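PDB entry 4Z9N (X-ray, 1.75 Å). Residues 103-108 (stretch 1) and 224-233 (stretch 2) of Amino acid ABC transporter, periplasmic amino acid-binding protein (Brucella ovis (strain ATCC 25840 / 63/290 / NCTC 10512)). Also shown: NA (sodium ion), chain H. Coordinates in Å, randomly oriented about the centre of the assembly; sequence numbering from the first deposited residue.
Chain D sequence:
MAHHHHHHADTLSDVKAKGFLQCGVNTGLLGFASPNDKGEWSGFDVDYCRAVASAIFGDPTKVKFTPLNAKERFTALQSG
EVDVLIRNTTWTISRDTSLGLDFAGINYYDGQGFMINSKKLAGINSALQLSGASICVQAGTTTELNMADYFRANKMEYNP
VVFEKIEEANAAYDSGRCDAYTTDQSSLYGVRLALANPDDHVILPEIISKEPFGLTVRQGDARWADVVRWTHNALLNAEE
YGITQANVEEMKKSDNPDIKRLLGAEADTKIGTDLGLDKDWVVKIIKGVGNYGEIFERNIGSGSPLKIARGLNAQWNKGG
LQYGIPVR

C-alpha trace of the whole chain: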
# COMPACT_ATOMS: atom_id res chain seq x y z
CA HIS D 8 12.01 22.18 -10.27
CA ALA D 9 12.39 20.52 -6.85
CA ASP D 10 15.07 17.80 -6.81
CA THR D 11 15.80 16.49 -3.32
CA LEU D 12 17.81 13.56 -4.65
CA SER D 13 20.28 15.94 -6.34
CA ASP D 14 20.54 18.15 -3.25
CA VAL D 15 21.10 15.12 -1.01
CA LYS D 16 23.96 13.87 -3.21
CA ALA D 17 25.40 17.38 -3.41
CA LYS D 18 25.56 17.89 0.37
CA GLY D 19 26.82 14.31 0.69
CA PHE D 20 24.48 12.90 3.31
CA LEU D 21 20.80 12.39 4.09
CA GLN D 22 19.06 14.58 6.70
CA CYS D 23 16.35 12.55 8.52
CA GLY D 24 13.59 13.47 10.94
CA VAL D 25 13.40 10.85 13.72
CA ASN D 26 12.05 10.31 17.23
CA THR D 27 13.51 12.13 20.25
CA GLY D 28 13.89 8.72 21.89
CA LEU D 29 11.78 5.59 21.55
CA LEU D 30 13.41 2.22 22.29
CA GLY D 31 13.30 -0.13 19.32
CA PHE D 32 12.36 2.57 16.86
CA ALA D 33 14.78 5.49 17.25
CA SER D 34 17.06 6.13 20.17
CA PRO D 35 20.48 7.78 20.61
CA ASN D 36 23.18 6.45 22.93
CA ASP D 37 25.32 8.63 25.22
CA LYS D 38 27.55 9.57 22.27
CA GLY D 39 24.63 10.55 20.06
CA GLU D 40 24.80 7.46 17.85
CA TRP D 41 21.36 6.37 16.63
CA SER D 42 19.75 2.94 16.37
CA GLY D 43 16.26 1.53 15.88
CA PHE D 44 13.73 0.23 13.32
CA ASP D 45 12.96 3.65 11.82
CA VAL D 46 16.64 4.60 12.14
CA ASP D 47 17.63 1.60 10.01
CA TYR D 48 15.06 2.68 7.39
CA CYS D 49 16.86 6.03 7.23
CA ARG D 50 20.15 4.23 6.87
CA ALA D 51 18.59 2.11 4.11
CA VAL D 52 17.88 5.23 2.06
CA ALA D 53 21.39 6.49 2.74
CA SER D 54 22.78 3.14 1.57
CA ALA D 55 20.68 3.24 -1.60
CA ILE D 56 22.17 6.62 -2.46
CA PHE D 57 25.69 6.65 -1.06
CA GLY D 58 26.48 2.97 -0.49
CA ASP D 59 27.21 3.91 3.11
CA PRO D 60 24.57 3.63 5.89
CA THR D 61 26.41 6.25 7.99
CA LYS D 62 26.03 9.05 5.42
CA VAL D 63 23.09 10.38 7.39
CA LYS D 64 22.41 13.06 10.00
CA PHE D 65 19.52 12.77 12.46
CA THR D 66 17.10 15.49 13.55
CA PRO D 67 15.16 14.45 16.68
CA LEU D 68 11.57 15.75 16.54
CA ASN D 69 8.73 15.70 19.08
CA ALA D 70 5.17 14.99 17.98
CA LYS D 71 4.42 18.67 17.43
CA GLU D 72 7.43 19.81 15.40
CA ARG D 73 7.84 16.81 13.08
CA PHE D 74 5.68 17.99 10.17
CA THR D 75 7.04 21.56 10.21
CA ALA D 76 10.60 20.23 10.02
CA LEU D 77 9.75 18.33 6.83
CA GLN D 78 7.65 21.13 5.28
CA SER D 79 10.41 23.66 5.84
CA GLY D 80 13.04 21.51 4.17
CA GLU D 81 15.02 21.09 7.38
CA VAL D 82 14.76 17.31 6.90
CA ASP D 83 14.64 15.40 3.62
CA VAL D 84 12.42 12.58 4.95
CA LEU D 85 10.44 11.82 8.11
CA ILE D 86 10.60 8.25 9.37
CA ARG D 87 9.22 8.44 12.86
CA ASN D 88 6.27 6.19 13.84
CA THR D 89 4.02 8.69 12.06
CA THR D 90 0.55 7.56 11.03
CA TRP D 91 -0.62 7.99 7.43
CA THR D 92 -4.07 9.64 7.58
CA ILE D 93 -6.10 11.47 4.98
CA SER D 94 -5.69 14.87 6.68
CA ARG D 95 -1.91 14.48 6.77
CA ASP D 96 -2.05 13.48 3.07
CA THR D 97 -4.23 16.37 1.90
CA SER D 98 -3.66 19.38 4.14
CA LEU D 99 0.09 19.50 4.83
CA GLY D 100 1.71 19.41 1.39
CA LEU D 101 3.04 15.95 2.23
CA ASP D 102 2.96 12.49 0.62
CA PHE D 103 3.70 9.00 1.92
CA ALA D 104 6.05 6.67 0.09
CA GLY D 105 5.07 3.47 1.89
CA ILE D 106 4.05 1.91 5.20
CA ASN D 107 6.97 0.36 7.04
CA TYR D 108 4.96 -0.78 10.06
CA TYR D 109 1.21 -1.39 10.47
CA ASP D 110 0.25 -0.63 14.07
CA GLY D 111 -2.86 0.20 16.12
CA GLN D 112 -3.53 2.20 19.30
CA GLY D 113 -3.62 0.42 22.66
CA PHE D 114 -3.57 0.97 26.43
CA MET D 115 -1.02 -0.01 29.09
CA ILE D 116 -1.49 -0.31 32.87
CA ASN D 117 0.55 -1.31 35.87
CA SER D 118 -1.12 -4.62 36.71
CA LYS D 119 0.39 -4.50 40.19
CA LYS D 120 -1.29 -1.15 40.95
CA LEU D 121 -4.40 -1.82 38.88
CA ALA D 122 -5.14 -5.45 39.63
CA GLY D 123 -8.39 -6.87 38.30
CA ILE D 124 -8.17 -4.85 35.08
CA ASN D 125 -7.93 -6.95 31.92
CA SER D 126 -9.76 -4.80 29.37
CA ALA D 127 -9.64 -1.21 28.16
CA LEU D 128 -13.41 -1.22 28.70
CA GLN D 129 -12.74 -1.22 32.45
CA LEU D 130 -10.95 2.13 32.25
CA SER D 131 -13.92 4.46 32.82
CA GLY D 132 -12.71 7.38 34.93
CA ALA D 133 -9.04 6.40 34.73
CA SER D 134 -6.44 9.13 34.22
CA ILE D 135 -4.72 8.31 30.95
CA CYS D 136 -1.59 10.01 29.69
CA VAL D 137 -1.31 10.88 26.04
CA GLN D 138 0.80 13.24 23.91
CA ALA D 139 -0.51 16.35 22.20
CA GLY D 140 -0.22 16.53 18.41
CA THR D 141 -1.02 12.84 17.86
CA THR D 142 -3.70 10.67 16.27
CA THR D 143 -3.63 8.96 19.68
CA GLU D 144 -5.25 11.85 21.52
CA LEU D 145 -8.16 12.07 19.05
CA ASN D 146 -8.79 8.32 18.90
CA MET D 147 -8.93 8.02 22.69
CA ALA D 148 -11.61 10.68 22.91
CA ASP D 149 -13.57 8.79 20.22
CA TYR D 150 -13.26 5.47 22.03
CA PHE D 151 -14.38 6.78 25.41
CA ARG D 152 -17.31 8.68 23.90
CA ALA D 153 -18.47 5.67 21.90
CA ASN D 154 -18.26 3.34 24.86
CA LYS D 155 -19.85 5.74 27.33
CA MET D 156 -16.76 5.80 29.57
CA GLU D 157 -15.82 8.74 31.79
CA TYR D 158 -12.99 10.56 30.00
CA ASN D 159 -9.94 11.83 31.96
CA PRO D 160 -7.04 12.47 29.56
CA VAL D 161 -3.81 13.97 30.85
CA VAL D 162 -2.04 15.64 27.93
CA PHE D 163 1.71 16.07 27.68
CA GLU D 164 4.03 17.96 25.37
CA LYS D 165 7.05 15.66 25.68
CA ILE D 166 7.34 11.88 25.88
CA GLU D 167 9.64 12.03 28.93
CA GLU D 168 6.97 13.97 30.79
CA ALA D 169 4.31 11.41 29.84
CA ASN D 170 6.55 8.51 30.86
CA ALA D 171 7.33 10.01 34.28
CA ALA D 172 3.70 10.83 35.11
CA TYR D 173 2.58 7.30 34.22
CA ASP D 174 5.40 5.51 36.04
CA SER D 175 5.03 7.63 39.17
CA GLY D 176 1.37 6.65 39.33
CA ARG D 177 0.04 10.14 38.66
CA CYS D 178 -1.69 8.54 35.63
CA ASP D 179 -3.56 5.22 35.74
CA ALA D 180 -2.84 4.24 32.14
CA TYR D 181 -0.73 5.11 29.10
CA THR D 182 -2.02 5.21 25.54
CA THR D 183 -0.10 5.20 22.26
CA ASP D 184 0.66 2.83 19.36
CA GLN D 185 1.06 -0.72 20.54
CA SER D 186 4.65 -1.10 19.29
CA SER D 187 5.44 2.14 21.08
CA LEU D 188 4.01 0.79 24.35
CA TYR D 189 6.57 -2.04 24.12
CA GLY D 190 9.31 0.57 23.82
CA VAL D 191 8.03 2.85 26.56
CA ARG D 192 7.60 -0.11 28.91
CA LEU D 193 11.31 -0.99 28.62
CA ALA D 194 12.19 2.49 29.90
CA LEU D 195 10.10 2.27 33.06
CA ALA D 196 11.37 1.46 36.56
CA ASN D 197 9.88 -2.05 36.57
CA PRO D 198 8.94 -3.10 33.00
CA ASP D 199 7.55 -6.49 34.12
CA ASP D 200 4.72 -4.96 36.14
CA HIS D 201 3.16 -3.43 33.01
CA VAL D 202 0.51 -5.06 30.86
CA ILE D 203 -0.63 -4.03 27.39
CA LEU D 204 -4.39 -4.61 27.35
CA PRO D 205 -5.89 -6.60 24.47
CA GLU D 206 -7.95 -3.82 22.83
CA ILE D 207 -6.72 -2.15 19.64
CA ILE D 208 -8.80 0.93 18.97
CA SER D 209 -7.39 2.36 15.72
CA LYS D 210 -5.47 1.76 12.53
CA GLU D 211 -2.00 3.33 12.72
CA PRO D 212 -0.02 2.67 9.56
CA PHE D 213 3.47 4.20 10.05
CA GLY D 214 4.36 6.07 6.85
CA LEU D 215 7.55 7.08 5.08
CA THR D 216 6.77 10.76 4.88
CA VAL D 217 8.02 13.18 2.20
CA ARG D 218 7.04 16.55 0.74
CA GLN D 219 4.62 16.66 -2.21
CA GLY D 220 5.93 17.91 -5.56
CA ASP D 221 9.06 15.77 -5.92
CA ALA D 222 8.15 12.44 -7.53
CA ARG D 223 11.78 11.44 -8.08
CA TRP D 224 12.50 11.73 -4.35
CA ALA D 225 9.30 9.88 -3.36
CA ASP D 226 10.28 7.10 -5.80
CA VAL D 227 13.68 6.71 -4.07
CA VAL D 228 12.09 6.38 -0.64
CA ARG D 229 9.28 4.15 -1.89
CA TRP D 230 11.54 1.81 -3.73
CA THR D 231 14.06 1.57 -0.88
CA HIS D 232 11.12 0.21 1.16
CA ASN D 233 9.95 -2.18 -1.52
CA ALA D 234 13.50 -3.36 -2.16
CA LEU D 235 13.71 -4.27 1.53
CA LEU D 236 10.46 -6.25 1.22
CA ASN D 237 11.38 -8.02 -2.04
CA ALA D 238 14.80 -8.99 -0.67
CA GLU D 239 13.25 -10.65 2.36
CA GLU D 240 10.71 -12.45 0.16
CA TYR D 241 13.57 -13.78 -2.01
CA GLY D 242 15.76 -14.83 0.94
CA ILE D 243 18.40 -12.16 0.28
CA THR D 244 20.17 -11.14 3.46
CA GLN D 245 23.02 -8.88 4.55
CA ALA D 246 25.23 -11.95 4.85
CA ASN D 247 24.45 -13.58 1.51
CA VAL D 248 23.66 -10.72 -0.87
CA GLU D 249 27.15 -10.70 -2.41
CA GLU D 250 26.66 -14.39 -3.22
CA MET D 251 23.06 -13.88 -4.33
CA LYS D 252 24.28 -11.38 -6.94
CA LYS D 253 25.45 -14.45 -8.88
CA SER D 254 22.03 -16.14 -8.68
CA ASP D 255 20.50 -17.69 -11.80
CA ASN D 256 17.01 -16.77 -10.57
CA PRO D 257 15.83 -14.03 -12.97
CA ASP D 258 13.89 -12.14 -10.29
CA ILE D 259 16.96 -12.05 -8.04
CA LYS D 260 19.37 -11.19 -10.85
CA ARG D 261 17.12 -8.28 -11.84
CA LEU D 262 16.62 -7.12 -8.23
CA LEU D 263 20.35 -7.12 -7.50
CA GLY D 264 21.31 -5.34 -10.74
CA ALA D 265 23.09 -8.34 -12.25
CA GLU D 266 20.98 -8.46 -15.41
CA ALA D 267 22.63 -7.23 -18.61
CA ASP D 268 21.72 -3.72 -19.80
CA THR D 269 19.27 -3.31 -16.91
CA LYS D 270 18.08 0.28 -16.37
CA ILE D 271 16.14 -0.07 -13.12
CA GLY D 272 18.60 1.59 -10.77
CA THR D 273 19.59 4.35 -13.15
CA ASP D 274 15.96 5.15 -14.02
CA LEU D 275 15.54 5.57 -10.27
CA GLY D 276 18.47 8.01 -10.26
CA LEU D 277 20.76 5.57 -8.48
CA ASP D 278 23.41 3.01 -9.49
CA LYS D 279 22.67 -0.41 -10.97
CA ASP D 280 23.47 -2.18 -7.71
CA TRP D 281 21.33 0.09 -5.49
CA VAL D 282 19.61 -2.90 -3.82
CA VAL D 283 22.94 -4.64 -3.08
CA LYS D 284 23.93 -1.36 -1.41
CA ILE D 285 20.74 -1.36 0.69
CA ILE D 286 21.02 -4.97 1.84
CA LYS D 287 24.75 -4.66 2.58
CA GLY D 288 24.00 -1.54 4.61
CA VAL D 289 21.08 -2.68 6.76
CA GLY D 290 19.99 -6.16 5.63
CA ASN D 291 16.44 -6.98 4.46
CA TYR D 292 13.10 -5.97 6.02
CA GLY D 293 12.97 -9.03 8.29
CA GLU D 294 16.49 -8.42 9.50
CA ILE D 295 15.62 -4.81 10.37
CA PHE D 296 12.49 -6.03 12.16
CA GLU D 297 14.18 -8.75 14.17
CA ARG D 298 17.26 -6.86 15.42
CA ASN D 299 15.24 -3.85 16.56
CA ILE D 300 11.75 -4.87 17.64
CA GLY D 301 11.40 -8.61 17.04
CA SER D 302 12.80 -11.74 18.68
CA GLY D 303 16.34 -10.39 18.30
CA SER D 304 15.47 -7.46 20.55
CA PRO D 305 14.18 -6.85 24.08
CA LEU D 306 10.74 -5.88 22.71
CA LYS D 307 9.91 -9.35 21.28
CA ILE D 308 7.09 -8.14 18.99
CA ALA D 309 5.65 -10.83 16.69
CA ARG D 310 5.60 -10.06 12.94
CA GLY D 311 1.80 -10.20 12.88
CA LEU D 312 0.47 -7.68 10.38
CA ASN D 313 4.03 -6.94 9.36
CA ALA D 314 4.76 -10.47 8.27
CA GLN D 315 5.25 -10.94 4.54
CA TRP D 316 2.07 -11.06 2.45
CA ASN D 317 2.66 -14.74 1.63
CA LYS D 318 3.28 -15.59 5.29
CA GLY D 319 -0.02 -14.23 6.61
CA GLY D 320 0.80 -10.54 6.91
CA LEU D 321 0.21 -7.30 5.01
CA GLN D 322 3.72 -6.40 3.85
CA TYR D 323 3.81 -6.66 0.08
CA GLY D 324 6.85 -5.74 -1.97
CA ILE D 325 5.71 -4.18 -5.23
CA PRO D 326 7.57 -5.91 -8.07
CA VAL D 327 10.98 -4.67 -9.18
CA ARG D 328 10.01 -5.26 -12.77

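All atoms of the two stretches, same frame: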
# COMPACT_ATOMS: atom_id res chain seq x y z
N PHE D 103 3.17 10.16 1.20
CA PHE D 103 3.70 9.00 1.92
C PHE D 103 4.19 7.99 0.90
O PHE D 103 3.48 7.67 -0.04
CB PHE D 103 2.63 8.40 2.83
CG PHE D 103 2.19 9.33 3.92
CD1 PHE D 103 1.20 10.29 3.69
CD2 PHE D 103 2.78 9.28 5.17
CE1 PHE D 103 0.82 11.17 4.70
CE2 PHE D 103 2.40 10.15 6.17
CZ PHE D 103 1.44 11.09 5.94
N ALA D 104 5.41 7.51 1.09
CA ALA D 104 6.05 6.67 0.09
C ALA D 104 5.82 5.18 0.36
O ALA D 104 6.15 4.34 -0.47
CB ALA D 104 7.53 6.98 0.03
N GLY D 105 5.22 4.87 1.50
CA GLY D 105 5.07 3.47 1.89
C GLY D 105 4.76 3.37 3.37
O GLY D 105 4.83 4.37 4.08
N ILE D 106 4.40 2.17 3.82
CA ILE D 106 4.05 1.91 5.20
C ILE D 106 5.06 0.89 5.72
O ILE D 106 5.05 -0.25 5.30
CB ILE D 106 2.60 1.38 5.32
CG1 ILE D 106 1.58 2.48 4.99
CG2 ILE D 106 2.35 0.82 6.73
CD1 ILE D 106 0.22 1.91 4.58
N ASN D 107 5.95 1.31 6.61
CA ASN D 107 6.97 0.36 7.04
C ASN D 107 6.55 -0.41 8.29
O ASN D 107 7.20 -1.37 8.67
CB ASN D 107 8.33 1.07 7.24
CG ASN D 107 8.36 2.06 8.39
OD1 ASN D 107 7.35 2.59 8.85
ND2 ASN D 107 9.58 2.35 8.84
N TYR D 108 5.43 -0.03 8.91
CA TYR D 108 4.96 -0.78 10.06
C TYR D 108 3.48 -0.50 10.27
O TYR D 108 3.12 0.65 10.52
CB TYR D 108 5.77 -0.42 11.32
CG TYR D 108 5.47 -1.32 12.49
CD1 TYR D 108 4.38 -1.08 13.32
CD2 TYR D 108 6.25 -2.43 12.75
CE1 TYR D 108 4.08 -1.91 14.37
CE2 TYR D 108 5.96 -3.28 13.80
CZ TYR D 108 4.87 -3.01 14.60
OH TYR D 108 4.57 -3.86 15.63
N TRP D 224 12.11 11.99 -5.73
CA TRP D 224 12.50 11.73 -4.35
C TRP D 224 11.56 10.72 -3.68
O TRP D 224 12.03 9.83 -2.95
CB TRP D 224 12.54 13.03 -3.54
CG TRP D 224 12.99 12.79 -2.14
CD1 TRP D 224 12.29 13.02 -1.00
CD2 TRP D 224 14.24 12.22 -1.73
NE1 TRP D 224 13.02 12.65 0.10
CE2 TRP D 224 14.23 12.16 -0.32
CE3 TRP D 224 15.39 11.79 -2.41
CZ2 TRP D 224 15.31 11.67 0.42
CZ3 TRP D 224 16.46 11.29 -1.68
CH2 TRP D 224 16.41 11.24 -0.28
N ALA D 225 10.26 10.85 -3.90
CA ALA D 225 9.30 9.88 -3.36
C ALA D 225 9.58 8.48 -3.90
O ALA D 225 9.48 7.49 -3.16
CB ALA D 225 7.87 10.29 -3.68
N ASP D 226 9.93 8.40 -5.19
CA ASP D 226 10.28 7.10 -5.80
C ASP D 226 11.47 6.45 -5.09
O ASP D 226 11.47 5.24 -4.86
CB ASP D 226 10.58 7.26 -7.29
CG ASP D 226 9.33 7.55 -8.14
OD1 ASP D 226 8.21 7.55 -7.60
OD2 ASP D 226 9.48 7.80 -9.35
N VAL D 227 12.48 7.25 -4.74
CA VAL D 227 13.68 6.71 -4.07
C VAL D 227 13.31 6.12 -2.71
O VAL D 227 13.76 5.03 -2.33
CB VAL D 227 14.78 7.79 -3.90
CG1 VAL D 227 15.87 7.30 -2.96
CG2 VAL D 227 15.36 8.21 -5.25
N VAL D 228 12.46 6.83 -1.97
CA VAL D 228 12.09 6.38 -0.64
C VAL D 228 11.19 5.17 -0.75
O VAL D 228 11.38 4.17 -0.06
CB VAL D 228 11.43 7.50 0.17
CG1 VAL D 228 10.91 6.96 1.52
CG2 VAL D 228 12.42 8.67 0.38
N ARG D 229 10.21 5.26 -1.65
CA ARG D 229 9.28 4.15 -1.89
C ARG D 229 10.00 2.87 -2.29
O ARG D 229 9.68 1.76 -1.82
CB ARG D 229 8.30 4.52 -3.00
CG ARG D 229 7.37 3.35 -3.37
CD ARG D 229 6.31 3.76 -4.39
NE ARG D 229 5.77 5.08 -4.10
CZ ARG D 229 6.02 6.17 -4.82
NH1 ARG D 229 6.76 6.12 -5.91
NH2 ARG D 229 5.50 7.33 -4.44
N TRP D 230 10.96 3.00 -3.18
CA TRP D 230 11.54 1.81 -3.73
C TRP D 230 12.68 1.27 -2.86
O TRP D 230 13.00 0.09 -2.96
CB TRP D 230 11.95 2.07 -5.18
CG TRP D 230 10.71 1.96 -5.97
CD1 TRP D 230 9.94 2.97 -6.46
CD2 TRP D 230 10.00 0.74 -6.26
NE1 TRP D 230 8.82 2.47 -7.08
CE2 TRP D 230 8.84 1.10 -6.98
CE3 TRP D 230 10.26 -0.61 -6.02
CZ2 TRP D 230 7.92 0.15 -7.43
CZ3 TRP D 230 9.35 -1.56 -6.48
CH2 TRP D 230 8.19 -1.17 -7.18
N THR D 231 13.23 2.10 -1.97
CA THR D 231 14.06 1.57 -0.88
C THR D 231 13.22 0.60 -0.03
O THR D 231 13.63 -0.54 0.21
CB THR D 231 14.63 2.69 0.01
OG1 THR D 231 15.53 3.48 -0.76
CG2 THR D 231 15.37 2.10 1.21
N HIS D 232 12.05 1.05 0.41
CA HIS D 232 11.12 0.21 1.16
C HIS D 232 10.76 -1.09 0.44
O HIS D 232 10.81 -2.17 1.03
CB HIS D 232 9.84 1.01 1.44
CG HIS D 232 8.72 0.20 2.03
ND1 HIS D 232 8.82 -0.45 3.24
CD2 HIS D 232 7.45 0.02 1.59
CE1 HIS D 232 7.66 -1.04 3.51
NE2 HIS D 232 6.81 -0.76 2.53
N ASN D 233 10.41 -0.99 -0.83
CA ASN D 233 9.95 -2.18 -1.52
C ASN D 233 11.11 -3.10 -1.84
O ASN D 233 10.94 -4.32 -1.88
CB ASN D 233 9.15 -1.79 -2.77
CG ASN D 233 7.74 -1.35 -2.42
OD1 ASN D 233 6.88 -2.19 -2.17
ND2 ASN D 233 7.51 -0.03 -2.35
NA NA H . 6.37 7.72 -9.86
O HOH W 1 4.71 9.06 -2.60
O HOH W 2 3.49 5.52 -2.07
O HOH W 3 5.21 1.52 -1.07
O HOH W 4 3.98 0.16 1.70

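A strand can pack against a helix without a single direct hydrogen bond between them, with close apolar and backbone contacts, and water bridging the polar groups. Here strand 103-106 runs almost parallel to helix 224-233, at 9°, with the axes approaching to 6.8 Å. Within this stretch the first contact is at Ala225, whose carbonyl O lies 3.8 Å from Ala104 CB. One turn on, Val228 CG1 meets the same methyl, Ala104 CB, at 3.7 Å, an apolar contact. Arg229 follows at the point of closest register: its CA is 4.6 Å from Ala104 CA, and a CA-H...O contact joins Arg229 CA to Ala104 O at 3.4 Å. Its guanidinium is held within the helix by a salt bridge, Arg229 NH1 to Asp226 OD1 at 2.6 Å, and reaches the strand through water: one molecule links Arg229 NE (3.1 Å) to Phe103 O (3.0 Å). The His232 ring then lies beside Gly105, Ile106 and Asn107. Its CD2 lies 4.2 Å from Gly105 CA; a CB on Gly105 would lie 2.9 Å from His232 CD2, a clash, so the absence of a side chain leaves room for the ring. Ile106 O approaches His232 NE2 to 3.3 Å at a poor angle, without hydrogen bonding. Finally, water joins Asn233 ND2 (3.1 Å) to Ala104 O (3.0 Å).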